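Local coordinates for protein carbon monoxide dehydrogenase (Thermococcus sp. AM4, PDB 6T7J) that catalyses the oxidation of carbon monoxide to carbon dioxide, probably passing the electrons to ferredoxin, and is captured here with a nickel-free cluster C, at residues A589-L592 and T593-E597; V561-G564 and T565-V568; Y605-D609 and P610-A614; V182-A186 and G187-R191. All coordinates share one frame; numbering follows the deposited sequence.

Contact 1: residues A589-L592 and T593-E597; sequences AKIL and TEDVE
Thr-593 N bonds to Ala-589 O (2.9 Å), a regular i to i+4 step of helix 586-595. Beyond that the spacing widens. Asp-595 N bonds to Lys-590 O (2.8 Å), five residues back, which is the mark of a pi-type turn. Val-596 N follows the same spacing with a weak bond to Ile-591 O.

Ala-589 O is gripped twice. Thr-593 OG1 donates to Ala-589 O at 2.7 Å from above the carbonyl plane, while Thr-593 N arrives from the opposite face. Here OG1 stands between the backbone N and the carbonyl carbon of Thr-593 (chi1 58°) and faces Ala-589 O. The Lys-590 chain leaves with CG anti to its N, then bends at chi2 and chi3 so that NZ turns onto the Asp-595 carboxylate. Lys-590 NZ and Asp-595 OD2 form a salt bridge; the modelled 2.5 Å is very short and its exact length doubtful. Nearer the backbone, Lys-590 CG lies against Glu-594 CB at 3.6 Å.

Ile-591 and Leu-592 pack on helix 212-242, where they meet Leu-216. Val-596 reaches Ile-220 of the same helix; Val-596 CB is 3.3 Å from Ile-591 O.

Polar and apolar work are therefore divided. The ion pair ties two residues of the wide turn together on the outer side, where water would probably weaken it. Two donors of Thr-593 share the carbonyl oxygen of Ala-589.

Contact 2: residues V561-G564 and T565-V568; sequences VSIG and TYFV
Tyr-566 folds back along its own helix over Ile-563. Tyr-566 CB starts 3.7 Å from Ser-562 O. CG sits between the backbone N and the carbonyl carbon (chi1 76°), and this sends the ring back over the preceding turn. CG is about equally far from Ser-562 O and Ile-563 O. Ile-563 O lies over the ring centre, 3.6 Å above the plane. Further out, Tyr-566 CD2 is 3.2 Å from Ser-562 O and CE2 is 3.4 Å from Ile-563 CA. That CA makes a CH-pi contact on the same face as Ile-563 O, 27° off the ring normal.

Helix 558-569 is the crossover of a beta-alpha-beta unit between parallel strands 548-552 and 574-576. Its start follows the cluster pocket residues Met-556 and Ser-557, and the nearest atoms of the Ile-563 side chain and the broken iron-sulfur cluster are about 6 Å apart.

At the tip, Tyr-566 OH comes 3.7 Å from Ile-563 CG1. Ile-563 CG2, the other branch, meets Phe-567 CE2 at 3.7 Å. Just before Tyr-566, Thr-565 N and OG1 both donate to Val-561 O, from opposite faces of its plane. Ser-562 OG bonds to Asp-226 of helix 212-242.

Contact 3: residues Y605-D609 and P610-A614; sequences YVEPD and PVKAA
Asp-609 OD1 takes two backbone N-H groups of the helix that starts at Pro-610. Lys-612 N is the straighter donor; it meets Asp-609 OD1 at 3.1 Å and 168°, from above the carboxylate plane. Val-611 N is 2.9 Å from Asp-609 OD1, closer, but the bond is bent and weak. Asp-609 is thus the N-cap of helix 610-627. The backbone also serves: Asp-609 O accepts Ala-613 N at 3.0 Å. Having CG anti to the backbone N (chi1 -167°) carries the Asp-609 carboxylate over the first turn.

The next shell holds the cap. Glu-607 OE2 accepts Asp-609 N at 2.8 Å through its anti lone pair, so a second carboxylate braces the loop. The Glu-607 chain bends at chi2, and its CG rests 3.7 Å from Lys-612 CB. Lys-612 NZ stays 4.1 Å from Glu-607 OE1, near but beyond a salt bridge.

Farther out, Ala-613 CA lies at the edge of the Tyr-605 ring, 4.0 Å from Tyr-605 OH. That hydroxyl hydrogen-bonds to Thr-616, one turn on in the helix. Strand 604-606 ends its parallel sheet within this chain, beside 574-576. Pro-610 packs on Ser-461 and Thr-464 of helix 460-471.

The cap uses up N-H groups that the first turn cannot pair internally. The Asp-609 charge beside the helix N-terminus is probably stabilised by the dipole, and the nearby lysine may add to this.

Contact 4: residues V182-A186 and G187-R191; sequences VWEKA and GVLPR
Trp-183 O accepts Val-188 N at 3.0 Å and Glu-184 O receives a weak bond from Gly-187 N, the paired 6→1 and 5→2 links of a Schellman motif. The motif ends helix 177-186. Gly-187 is its C-prime residue, with a positive phi of 74°. In that conformation a CB would run into Ala-186 O, so the lack of a side chain matters here. Gly-187 N also approaches Trp-183 O at 2.7 Å, but the bond is bent and weak. The carbonyl of Trp-183 is thus served mainly by Val-188.

The turn folds the following chain back over the helix end, and an apolar cluster closes beneath it. Val-188 and Leu-189 both cross the Trp-183 side chain at about a right angle. Val-188 CG2 touches Trp-183 CB at 3.8 Å, with CD1 of the indole equally near. This branch stands between the backbone N and the carbonyl carbon of Val-188, while CG1 turns to Ala-186 CB at 4.1 Å. Leu-189 has CG beside its own N (chi1 -78°), which brings both methyl groups back to the helix. Leu-189 CD1 lies on Glu-184 CB at 3.9 Å.

The buried Trp-183 ring leads away from the turn. Its NE1 bonds to Ala-569 O, at the last residue of helix 558-569, and the ring meets Trp-228 edge to face. Val-188 packs on Ile-220 and Pro-190 on Ala-225, both in helix 212-242. The closest side-chain touch is Leu-189 CD2 on Trp-183 CB, 3.6 Å, with the same methyl near the ring plane at the indole edge.

Overall arrangement
Along the chain the order is contact 4, contact 2, contact 1, contact 3. Contacts 2 and 3 belong to one parallel six-stranded sheet region: helix 558-569 crosses from strand 548-552 to 574-576, and strand 604-606 follows as the last strand. Contact 1 lies on helix 586-595, between strands 574-576 and 604-606 in sequence. Contacts 1 and 2 have centres about 14 Å apart and touch through Val-596 CG1 and Val-568 CG1, 4.0 Å. Helix 212-242 is packed against by contacts 1, 2 and 4, so it joins the three. Contacts 3 and 4 are farthest apart, about 30 Å between centres. The fold here runs from buried contact 2, near the cluster, to surface contacts 1 and 3.

Contact 1: residues A589-L592 and T593-E597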
ATOM      1  N   ALA A 589      15.600  -4.218  15.059  1.00 51.75           N
ATOM      2  CA  ALA A 589      16.782  -4.935  14.591  1.00 53.38           C
ATOM      3  C   ALA A 589      16.892  -6.303  15.247  1.00 50.10           C
ATOM      4  O   ALA A 589      17.177  -7.302  14.572  1.00 48.54           O
ATOM      5  CB  ALA A 589      18.041  -4.111  14.858  1.00 48.93           C
ATOM      6  N   LYS A 590      16.662  -6.380  16.558  1.00 50.40           N
ATOM      7  CA  LYS A 590      16.777  -7.681  17.201  1.00 52.13           C
ATOM      8  C   LYS A 590      15.596  -8.588  16.863  1.00 52.46           C
ATOM      9  O   LYS A 590      15.771  -9.807  16.780  1.00 53.08           O
ATOM     10  CB  LYS A 590      16.935  -7.530  18.711  1.00 61.00           C
ATOM     11  CG  LYS A 590      17.178  -8.855  19.425  1.00 71.85           C
ATOM     12  CD  LYS A 590      16.372  -8.938  20.702  1.00 70.09           C
ATOM     13  CE  LYS A 590      14.987  -8.356  20.501  1.00 70.56           C
ATOM     14  NZ  LYS A 590      14.118  -8.586  21.692  1.00 67.04           N
ATOM     15  N   ILE A 591      14.400  -8.033  16.643  1.00 50.37           N
ATOM     16  CA  ILE A 591      13.312  -8.870  16.133  1.00 51.95           C
ATOM     17  C   ILE A 591      13.718  -9.496  14.806  1.00 50.79           C
ATOM     18  O   ILE A 591      13.556 -10.703  14.589  1.00 48.11           O
ATOM     19  CB  ILE A 591      12.009  -8.065  15.985  1.00 55.32           C
ATOM     20  CG1 ILE A 591      11.503  -7.570  17.336  1.00 56.55           C
ATOM     21  CG2 ILE A 591      10.937  -8.931  15.332  1.00 51.44           C
ATOM     22  CD1 ILE A 591      10.338  -6.602  17.218  1.00 54.32           C
ATOM     23  N   LEU A 592      14.279  -8.683  13.908  1.00 47.55           N
ATOM     24  CA  LEU A 592      14.619  -9.159  12.572  1.00 49.37           C
ATOM     25  C   LEU A 592      15.730 -10.201  12.608  1.00 48.68           C
ATOM     26  O   LEU A 592      15.649 -11.224  11.919  1.00 51.30           O
ATOM     27  CB  LEU A 592      15.024  -7.982  11.684  1.00 51.34           C
ATOM     28  CG  LEU A 592      13.894  -7.063  11.225  1.00 44.12           C
ATOM     29  CD1 LEU A 592      14.419  -6.022  10.246  1.00 45.01           C
ATOM     30  CD2 LEU A 592      12.779  -7.884  10.603  1.00 44.96           C
ATOM     31  N   THR A 593      16.776  -9.961  13.398  1.00 51.01           N
ATOM     32  CA  THR A 593      17.970 -10.797  13.366  1.00 48.62           C
ATOM     33  C   THR A 593      18.035 -11.803  14.509  1.00 55.43           C
ATOM     34  O   THR A 593      19.043 -12.507  14.639  1.00 61.03           O
ATOM     35  CB  THR A 593      19.224  -9.921  13.385  1.00 41.70           C
ATOM     36  OG1 THR A 593      19.214  -9.097  14.558  1.00 49.52           O
ATOM     37  CG2 THR A 593      19.279  -9.035  12.147  1.00 44.25           C
ATOM     38  N   GLU A 594      16.991 -11.905  15.328  1.00 46.98           N
ATOM     39  CA  GLU A 594      17.089 -12.730  16.526  1.00 57.93           C
ATOM     40  C   GLU A 594      15.734 -13.267  16.971  1.00 57.68           C
ATOM     41  O   GLU A 594      15.470 -14.467  16.851  1.00 55.75           O
ATOM     42  CB  GLU A 594      17.732 -11.921  17.654  1.00 59.99           C
ATOM     43  CG  GLU A 594      18.564 -12.708  18.635  1.00 64.52           C
ATOM     44  CD  GLU A 594      19.227 -11.802  19.653  1.00 73.39           C
ATOM     45  OE1 GLU A 594      20.072 -10.977  19.249  1.00 76.78           O
ATOM     46  OE2 GLU A 594      18.891 -11.903  20.852  1.00 77.25           O
ATOM     47  N   ASP A 595      14.871 -12.380  17.480  1.00 55.51           N
ATOM     48  CA  ASP A 595      13.629 -12.798  18.128  1.00 59.10           C
ATOM     49  C   ASP A 595      12.726 -13.621  17.219  1.00 62.50           C
ATOM     50  O   ASP A 595      11.910 -14.403  17.719  1.00 63.94           O
ATOM     51  CB  ASP A 595      12.856 -11.574  18.621  1.00 55.88           C
ATOM     52  CG  ASP A 595      13.317 -11.103  19.980  1.00 63.28           C
ATOM     53  OD1 ASP A 595      14.348 -11.610  20.471  1.00 68.27           O
ATOM     54  OD2 ASP A 595      12.648 -10.219  20.558  1.00 69.12           O
ATOM     55  N   VAL A 596      12.849 -13.467  15.898  1.00 54.41           N
ATOM     56  CA  VAL A 596      11.922 -14.127  14.983  1.00 53.53           C
ATOM     57  C   VAL A 596      12.284 -15.577  14.704  1.00 56.12           C
ATOM     58  O   VAL A 596      11.468 -16.302  14.119  1.00 58.11           O
ATOM     59  CB  VAL A 596      11.834 -13.330  13.667  1.00 57.39           C
ATOM     60  CG1 VAL A 596      12.945 -13.738  12.714  1.00 51.30           C
ATOM     61  CG2 VAL A 596      10.461 -13.499  13.027  1.00 58.95           C
ATOM     62  N   GLU A 597      13.472 -16.032  15.113  1.00 56.04           N
ATOM     63  CA  GLU A 597      13.820 -17.438  14.923  1.00 56.32           C
ATOM     64  C   GLU A 597      12.924 -18.345  15.759  1.00 59.73           C
ATOM     65  O   GLU A 597      12.510 -19.415  15.296  1.00 55.08           O
ATOM     66  CB  GLU A 597      15.292 -17.674  15.263  1.00 54.17           C
ATOM     67  CG  GLU A 597      15.685 -19.147  15.328  1.00 59.89           C
ATOM     68  CD  GLU A 597      17.059 -19.425  14.741  1.00 71.64           C
ATOM     69  OE1 GLU A 597      18.011 -18.687  15.070  1.00 77.60           O
ATOM     70  OE2 GLU A 597      17.185 -20.389  13.955  1.00 70.42           O
TER

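Contact 2: residues V561-G564 and T565-V568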
ATOM      1  N   VAL A 561      12.690  -7.029  -0.456  1.00 42.86           N
ATOM      2  CA  VAL A 561      12.326  -7.072   0.957  1.00 39.93           C
ATOM      3  C   VAL A 561      11.248  -8.120   1.192  1.00 45.34           C
ATOM      4  O   VAL A 561      11.327  -8.913   2.140  1.00 44.19           O
ATOM      5  CB  VAL A 561      11.880  -5.683   1.442  1.00 42.01           C
ATOM      6  CG1 VAL A 561      11.526  -5.730   2.922  1.00 44.81           C
ATOM      7  CG2 VAL A 561      12.970  -4.656   1.178  1.00 42.53           C
ATOM      8  N   SER A 562      10.227  -8.149   0.329  1.00 42.20           N
ATOM      9  CA  SER A 562       9.194  -9.174   0.459  1.00 45.60           C
ATOM     10  C   SER A 562       9.779 -10.574   0.302  1.00 44.22           C
ATOM     11  O   SER A 562       9.415 -11.497   1.044  1.00 42.11           O
ATOM     12  CB  SER A 562       8.085  -8.943  -0.567  1.00 42.04           C
ATOM     13  OG  SER A 562       7.098  -9.955  -0.470  1.00 46.04           O
ATOM     14  N   ILE A 563      10.689 -10.748  -0.660  1.00 42.62           N
ATOM     15  CA  ILE A 563      11.285 -12.061  -0.908  1.00 44.03           C
ATOM     16  C   ILE A 563      12.089 -12.518   0.303  1.00 45.10           C
ATOM     17  O   ILE A 563      11.965 -13.661   0.757  1.00 40.34           O
ATOM     18  CB  ILE A 563      12.154 -12.029  -2.177  1.00 44.60           C
ATOM     19  CG1 ILE A 563      11.281 -11.900  -3.426  1.00 43.35           C
ATOM     20  CG2 ILE A 563      13.018 -13.277  -2.262  1.00 41.20           C
ATOM     21  CD1 ILE A 563      12.040 -11.446  -4.652  1.00 45.11           C
ATOM     22  N   GLY A 564      12.940 -11.636   0.833  1.00 42.62           N
ATOM     23  CA  GLY A 564      13.715 -11.991   2.009  1.00 40.42           C
ATOM     24  C   GLY A 564      12.837 -12.293   3.206  1.00 48.54           C
ATOM     25  O   GLY A 564      13.111 -13.222   3.974  1.00 45.51           O
ATOM     26  N   THR A 565      11.752 -11.529   3.368  1.00 44.75           N
ATOM     27  CA  THR A 565      10.864 -11.762   4.498  1.00 44.72           C
ATOM     28  C   THR A 565      10.159 -13.108   4.382  1.00 44.21           C
ATOM     29  O   THR A 565      10.021 -13.821   5.380  1.00 41.58           O
ATOM     30  CB  THR A 565       9.846 -10.628   4.621  1.00 43.83           C
ATOM     31  OG1 THR A 565      10.535  -9.378   4.744  1.00 37.99           O
ATOM     32  CG2 THR A 565       8.966 -10.837   5.848  1.00 34.96           C
ATOM     33  N   TYR A 566       9.712 -13.486   3.179  1.00 44.31           N
ATOM     34  CA  TYR A 566       9.043 -14.780   3.081  1.00 43.31           C
ATOM     35  C   TYR A 566      10.030 -15.937   3.041  1.00 48.63           C
ATOM     36  O   TYR A 566       9.648 -17.069   3.360  1.00 44.06           O
ATOM     37  CB  TYR A 566       8.065 -14.825   1.893  1.00 41.76           C
ATOM     38  CG  TYR A 566       8.590 -14.969   0.469  1.00 42.07           C
ATOM     39  CD1 TYR A 566       9.314 -16.085   0.062  1.00 45.35           C
ATOM     40  CD2 TYR A 566       8.278 -14.016  -0.491  1.00 41.77           C
ATOM     41  CE1 TYR A 566       9.758 -16.215  -1.242  1.00 44.18           C
ATOM     42  CE2 TYR A 566       8.714 -14.140  -1.797  1.00 41.91           C
ATOM     43  CZ  TYR A 566       9.452 -15.240  -2.166  1.00 42.93           C
ATOM     44  OH  TYR A 566       9.884 -15.366  -3.466  1.00 48.14           O
ATOM     45  N   PHE A 567      11.292 -15.683   2.693  1.00 44.14           N
ATOM     46  CA  PHE A 567      12.318 -16.687   2.939  1.00 44.20           C
ATOM     47  C   PHE A 567      12.469 -16.927   4.434  1.00 45.19           C
ATOM     48  O   PHE A 567      12.347 -18.063   4.906  1.00 44.32           O
ATOM     49  CB  PHE A 567      13.645 -16.258   2.312  1.00 47.71           C
ATOM     50  CG  PHE A 567      13.790 -16.665   0.872  1.00 51.88           C
ATOM     51  CD1 PHE A 567      13.016 -17.687   0.349  1.00 49.44           C
ATOM     52  CD2 PHE A 567      14.694 -16.025   0.042  1.00 54.18           C
ATOM     53  CE1 PHE A 567      13.141 -18.065  -0.972  1.00 49.44           C
ATOM     54  CE2 PHE A 567      14.824 -16.400  -1.284  1.00 55.02           C
ATOM     55  CZ  PHE A 567      14.047 -17.421  -1.791  1.00 51.74           C
ATOM     56  N   VAL A 568      12.690 -15.856   5.202  1.00 42.20           N
ATOM     57  CA  VAL A 568      12.760 -15.981   6.658  1.00 42.67           C
ATOM     58  C   VAL A 568      11.544 -16.736   7.184  1.00 44.78           C
ATOM     59  O   VAL A 568      11.672 -17.734   7.903  1.00 46.38           O
ATOM     60  CB  VAL A 568      12.890 -14.595   7.314  1.00 48.91           C
ATOM     61  CG1 VAL A 568      12.695 -14.702   8.818  1.00 46.60           C
ATOM     62  CG2 VAL A 568      14.246 -13.978   6.996  1.00 43.67           C
TER

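Contact 3: residues Y605-D609 and P610-A614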
ATOM      1  N   TYR A 605      20.166 -11.737   8.703  1.00 47.30           N
ATOM      2  CA  TYR A 605      21.551 -11.526   9.110  1.00 49.50           C
ATOM      3  C   TYR A 605      22.184 -10.549   8.133  1.00 48.14           C
ATOM      4  O   TYR A 605      22.315 -10.857   6.945  1.00 46.50           O
ATOM      5  CB  TYR A 605      22.322 -12.844   9.142  1.00 49.38           C
ATOM      6  CG  TYR A 605      23.819 -12.696   8.997  1.00 54.03           C
ATOM      7  CD1 TYR A 605      24.578 -12.089   9.992  1.00 47.69           C
ATOM      8  CD2 TYR A 605      24.476 -13.167   7.868  1.00 46.87           C
ATOM      9  CE1 TYR A 605      25.945 -11.952   9.862  1.00 50.02           C
ATOM     10  CE2 TYR A 605      25.842 -13.035   7.731  1.00 51.57           C
ATOM     11  CZ  TYR A 605      26.574 -12.430   8.730  1.00 52.22           C
ATOM     12  OH  TYR A 605      27.937 -12.300   8.595  1.00 54.40           O
ATOM     13  N   VAL A 606      22.568  -9.378   8.631  1.00 42.94           N
ATOM     14  CA  VAL A 606      23.089  -8.298   7.801  1.00 48.65           C
ATOM     15  C   VAL A 606      24.610  -8.364   7.797  1.00 49.77           C
ATOM     16  O   VAL A 606      25.243  -8.364   8.860  1.00 49.08           O
ATOM     17  CB  VAL A 606      22.600  -6.928   8.302  1.00 44.46           C
ATOM     18  CG1 VAL A 606      22.979  -5.838   7.312  1.00 43.59           C
ATOM     19  CG2 VAL A 606      21.095  -6.954   8.533  1.00 45.99           C
ATOM     20  N   GLU A 607      25.195  -8.416   6.599  1.00 47.90           N
ATOM     21  CA  GLU A 607      26.644  -8.389   6.434  1.00 51.31           C
ATOM     22  C   GLU A 607      27.009  -7.948   5.022  1.00 50.72           C
ATOM     23  O   GLU A 607      26.916  -8.743   4.077  1.00 49.23           O
ATOM     24  CB  GLU A 607      27.257  -9.757   6.727  1.00 48.91           C
ATOM     25  CG  GLU A 607      28.771  -9.771   6.615  1.00 52.63           C
ATOM     26  CD  GLU A 607      29.404  -8.537   7.232  1.00 61.56           C
ATOM     27  OE1 GLU A 607      29.414  -8.432   8.478  1.00 63.81           O
ATOM     28  OE2 GLU A 607      29.887  -7.670   6.473  1.00 55.24           O
ATOM     29  N   PRO A 608      27.434  -6.694   4.839  1.00 51.05           N
ATOM     30  CA  PRO A 608      27.778  -6.218   3.489  1.00 55.27           C
ATOM     31  C   PRO A 608      29.040  -6.842   2.904  1.00 57.61           C
ATOM     32  O   PRO A 608      29.308  -6.628   1.713  1.00 58.12           O
ATOM     33  CB  PRO A 608      27.951  -4.704   3.683  1.00 49.41           C
ATOM     34  CG  PRO A 608      27.223  -4.391   4.955  1.00 47.02           C
ATOM     35  CD  PRO A 608      27.398  -5.597   5.820  1.00 51.13           C
ATOM     36  N   ASP A 609      29.817  -7.595   3.683  1.00 57.27           N
ATOM     37  CA  ASP A 609      31.030  -8.223   3.170  1.00 53.82           C
ATOM     38  C   ASP A 609      30.702  -9.605   2.621  1.00 53.13           C
ATOM     39  O   ASP A 609      30.150 -10.434   3.358  1.00 57.13           O
ATOM     40  CB  ASP A 609      32.085  -8.334   4.260  1.00 59.44           C
ATOM     41  CG  ASP A 609      33.459  -8.691   3.714  1.00 55.13           C
ATOM     42  OD1 ASP A 609      33.627  -9.809   3.183  1.00 54.03           O
ATOM     43  OD2 ASP A 609      34.378  -7.854   3.821  1.00 65.47           O
ATOM     44  N   PRO A 610      31.028  -9.902   1.359  1.00 54.61           N
ATOM     45  CA  PRO A 610      30.664 -11.221   0.811  1.00 51.78           C
ATOM     46  C   PRO A 610      31.418 -12.373   1.452  1.00 54.33           C
ATOM     47  O   PRO A 610      30.843 -13.452   1.630  1.00 49.75           O
ATOM     48  CB  PRO A 610      30.996 -11.090  -0.684  1.00 48.44           C
ATOM     49  CG  PRO A 610      31.260  -9.643  -0.924  1.00 47.25           C
ATOM     50  CD  PRO A 610      31.689  -9.044   0.366  1.00 54.15           C
ATOM     51  N   VAL A 611      32.693 -12.180   1.802  1.00 52.92           N
ATOM     52  CA  VAL A 611      33.477 -13.269   2.381  1.00 50.75           C
ATOM     53  C   VAL A 611      33.033 -13.552   3.812  1.00 54.18           C
ATOM     54  O   VAL A 611      32.888 -14.716   4.219  1.00 51.94           O
ATOM     55  CB  VAL A 611      34.979 -12.937   2.304  1.00 56.66           C
ATOM     56  CG1 VAL A 611      35.817 -14.162   2.647  1.00 51.88           C
ATOM     57  CG2 VAL A 611      35.332 -12.412   0.920  1.00 50.48           C
ATOM     58  N   LYS A 612      32.814 -12.494   4.600  1.00 56.07           N
ATOM     59  CA  LYS A 612      32.252 -12.655   5.937  1.00 53.19           C
ATOM     60  C   LYS A 612      30.906 -13.367   5.881  1.00 53.89           C
ATOM     61  O   LYS A 612      30.642 -14.292   6.661  1.00 56.48           O
ATOM     62  CB  LYS A 612      32.100 -11.287   6.604  1.00 59.83           C
ATOM     63  CG  LYS A 612      33.310 -10.806   7.383  1.00 65.79           C
ATOM     64  CD  LYS A 612      32.874  -9.947   8.565  1.00 69.12           C
ATOM     65  CE  LYS A 612      33.947  -8.945   8.958  1.00 75.83           C
ATOM     66  NZ  LYS A 612      33.415  -7.553   9.011  1.00 78.55           N
ATOM     67  N   ALA A 613      30.036 -12.931   4.964  1.00 53.83           N
ATOM     68  CA  ALA A 613      28.722 -13.548   4.829  1.00 52.29           C
ATOM     69  C   ALA A 613      28.839 -15.006   4.411  1.00 49.81           C
ATOM     70  O   ALA A 613      28.057 -15.851   4.860  1.00 52.96           O
ATOM     71  CB  ALA A 613      27.878 -12.766   3.824  1.00 51.57           C
ATOM     72  N   ALA A 614      29.809 -15.319   3.551  1.00 51.33           N
ATOM     73  CA  ALA A 614      30.036 -16.708   3.165  1.00 52.35           C
ATOM     74  C   ALA A 614      30.428 -17.551   4.368  1.00 51.31           C
ATOM     75  O   ALA A 614      29.926 -18.666   4.544  1.00 55.74           O
ATOM     76  CB  ALA A 614      31.112 -16.784   2.086  1.00 54.32           C
TER

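Contact 4: residues V182-A186 and G187-R191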
ATOM      1  N   VAL A 182       3.560 -24.246  11.803  1.00 56.23           N
ATOM      2  CA  VAL A 182       4.346 -23.123  12.313  1.00 50.01           C
ATOM      3  C   VAL A 182       3.598 -21.813  12.103  1.00 50.45           C
ATOM      4  O   VAL A 182       3.410 -21.022  13.039  1.00 53.13           O
ATOM      5  CB  VAL A 182       5.728 -23.091  11.635  1.00 53.17           C
ATOM      6  CG1 VAL A 182       6.376 -21.727  11.809  1.00 49.04           C
ATOM      7  CG2 VAL A 182       6.620 -24.188  12.191  1.00 50.33           C
ATOM      8  N   TRP A 183       3.161 -21.562  10.865  1.00 49.73           N
ATOM      9  CA  TRP A 183       2.442 -20.333  10.552  1.00 50.94           C
ATOM     10  C   TRP A 183       1.118 -20.250  11.297  1.00 52.07           C
ATOM     11  O   TRP A 183       0.674 -19.150  11.648  1.00 49.18           O
ATOM     12  CB  TRP A 183       2.203 -20.235   9.047  1.00 46.73           C
ATOM     13  CG  TRP A 183       3.453 -20.221   8.225  1.00 44.72           C
ATOM     14  CD1 TRP A 183       4.657 -19.685   8.576  1.00 40.07           C
ATOM     15  CD2 TRP A 183       3.622 -20.759   6.907  1.00 42.25           C
ATOM     16  NE1 TRP A 183       5.565 -19.857   7.560  1.00 44.51           N
ATOM     17  CE2 TRP A 183       4.954 -20.515   6.524  1.00 45.38           C
ATOM     18  CE3 TRP A 183       2.774 -21.423   6.015  1.00 49.43           C
ATOM     19  CZ2 TRP A 183       5.460 -20.912   5.286  1.00 47.24           C
ATOM     20  CZ3 TRP A 183       3.279 -21.817   4.787  1.00 48.72           C
ATOM     21  CH2 TRP A 183       4.610 -21.561   4.435  1.00 47.22           C
ATOM     22  N   GLU A 184       0.471 -21.393  11.542  1.00 50.78           N
ATOM     23  CA  GLU A 184      -0.781 -21.388  12.289  1.00 50.20           C
ATOM     24  C   GLU A 184      -0.549 -20.999  13.744  1.00 49.12           C
ATOM     25  O   GLU A 184      -1.288 -20.179  14.302  1.00 49.07           O
ATOM     26  CB  GLU A 184      -1.448 -22.760  12.190  1.00 56.08           C
ATOM     27  CG  GLU A 184      -2.741 -22.894  12.972  1.00 55.05           C
ATOM     28  CD  GLU A 184      -3.323 -24.292  12.881  1.00 69.34           C
ATOM     29  OE1 GLU A 184      -4.244 -24.607  13.664  1.00 77.87           O
ATOM     30  OE2 GLU A 184      -2.858 -25.076  12.026  1.00 69.98           O
ATOM     31  N   LYS A 185       0.475 -21.581  14.376  1.00 50.74           N
ATOM     32  CA  LYS A 185       0.806 -21.206  15.749  1.00 51.67           C
ATOM     33  C   LYS A 185       1.194 -19.734  15.836  1.00 50.01           C
ATOM     34  O   LYS A 185       0.803 -19.034  16.779  1.00 45.93           O
ATOM     35  CB  LYS A 185       1.932 -22.095  16.282  1.00 51.49           C
ATOM     36  CG  LYS A 185       1.934 -22.253  17.797  1.00 57.79           C
ATOM     37  CD  LYS A 185       3.320 -22.016  18.389  1.00 66.82           C
ATOM     38  CE  LYS A 185       3.577 -20.535  18.653  1.00 66.54           C
ATOM     39  NZ  LYS A 185       2.656 -19.968  19.681  1.00 58.78           N
ATOM     40  N   ALA A 186       1.952 -19.243  14.852  1.00 53.88           N
ATOM     41  CA  ALA A 186       2.313 -17.830  14.829  1.00 51.24           C
ATOM     42  C   ALA A 186       1.144 -16.939  14.428  1.00 54.49           C
ATOM     43  O   ALA A 186       1.171 -15.736  14.714  1.00 51.05           O
ATOM     44  CB  ALA A 186       3.489 -17.603  13.879  1.00 50.63           C
ATOM     45  N   GLY A 187       0.126 -17.495  13.774  1.00 50.75           N
ATOM     46  CA  GLY A 187      -1.004 -16.700  13.331  1.00 48.44           C
ATOM     47  C   GLY A 187      -0.717 -15.820  12.137  1.00 50.70           C
ATOM     48  O   GLY A 187      -1.277 -14.724  12.035  1.00 51.48           O
ATOM     49  N   VAL A 188       0.138 -16.272  11.222  1.00 46.42           N
ATOM     50  CA  VAL A 188       0.553 -15.480  10.072  1.00 44.97           C
ATOM     51  C   VAL A 188       0.089 -16.106   8.757  1.00 48.42           C
ATOM     52  O   VAL A 188       0.602 -15.767   7.694  1.00 46.24           O
ATOM     53  CB  VAL A 188       2.078 -15.262  10.073  1.00 45.97           C
ATOM     54  CG1 VAL A 188       2.519 -14.560  11.351  1.00 45.05           C
ATOM     55  CG2 VAL A 188       2.804 -16.590   9.909  1.00 45.87           C
ATOM     56  N   LEU A 189      -0.871 -17.022   8.815  1.00 44.10           N
ATOM     57  CA  LEU A 189      -1.378 -17.653   7.605  1.00 43.41           C
ATOM     58  C   LEU A 189      -2.063 -16.610   6.729  1.00 45.35           C
ATOM     59  O   LEU A 189      -3.008 -15.950   7.191  1.00 42.82           O
ATOM     60  CB  LEU A 189      -2.349 -18.780   7.946  1.00 42.64           C
ATOM     61  CG  LEU A 189      -1.723 -20.100   8.405  1.00 48.77           C
ATOM     62  CD1 LEU A 189      -2.789 -21.059   8.907  1.00 43.55           C
ATOM     63  CD2 LEU A 189      -0.914 -20.732   7.285  1.00 48.37           C
ATOM     64  N   PRO A 190      -1.627 -16.417   5.488  1.00 43.23           N
ATOM     65  CA  PRO A 190      -2.267 -15.419   4.627  1.00 40.82           C
ATOM     66  C   PRO A 190      -3.616 -15.900   4.116  1.00 43.15           C
ATOM     67  O   PRO A 190      -3.822 -17.087   3.854  1.00 47.97           O
ATOM     68  CB  PRO A 190      -1.266 -15.247   3.481  1.00 41.77           C
ATOM     69  CG  PRO A 190      -0.558 -16.557   3.412  1.00 45.12           C
ATOM     70  CD  PRO A 190      -0.494 -17.087   4.823  1.00 45.87           C
ATOM     71  N   ARG A 191      -4.538 -14.950   3.965  1.00 45.97           N
ATOM     72  CA  ARG A 191      -5.918 -15.239   3.593  1.00 43.10           C
ATOM     73  C   ARG A 191      -6.247 -14.840   2.163  1.00 45.21           C
ATOM     74  O   ARG A 191      -6.759 -15.658   1.393  1.00 51.52           O
ATOM     75  CB  ARG A 191      -6.868 -14.536   4.572  1.00 46.33           C
ATOM     76  CG  ARG A 191      -6.577 -14.852   6.033  1.00 45.75           C
ATOM     77  CD  ARG A 191      -6.977 -13.707   6.947  1.00 47.17           C
ATOM     78  NE  ARG A 191      -6.154 -12.522   6.729  1.00 45.32           N
ATOM     79  CZ  ARG A 191      -6.236 -11.410   7.452  1.00 46.06           C
ATOM     80  NH1 ARG A 191      -5.447 -10.381   7.178  1.00 47.51           N
ATOM     81  NH2 ARG A 191      -7.108 -11.324   8.447  1.00 48.70           N
TER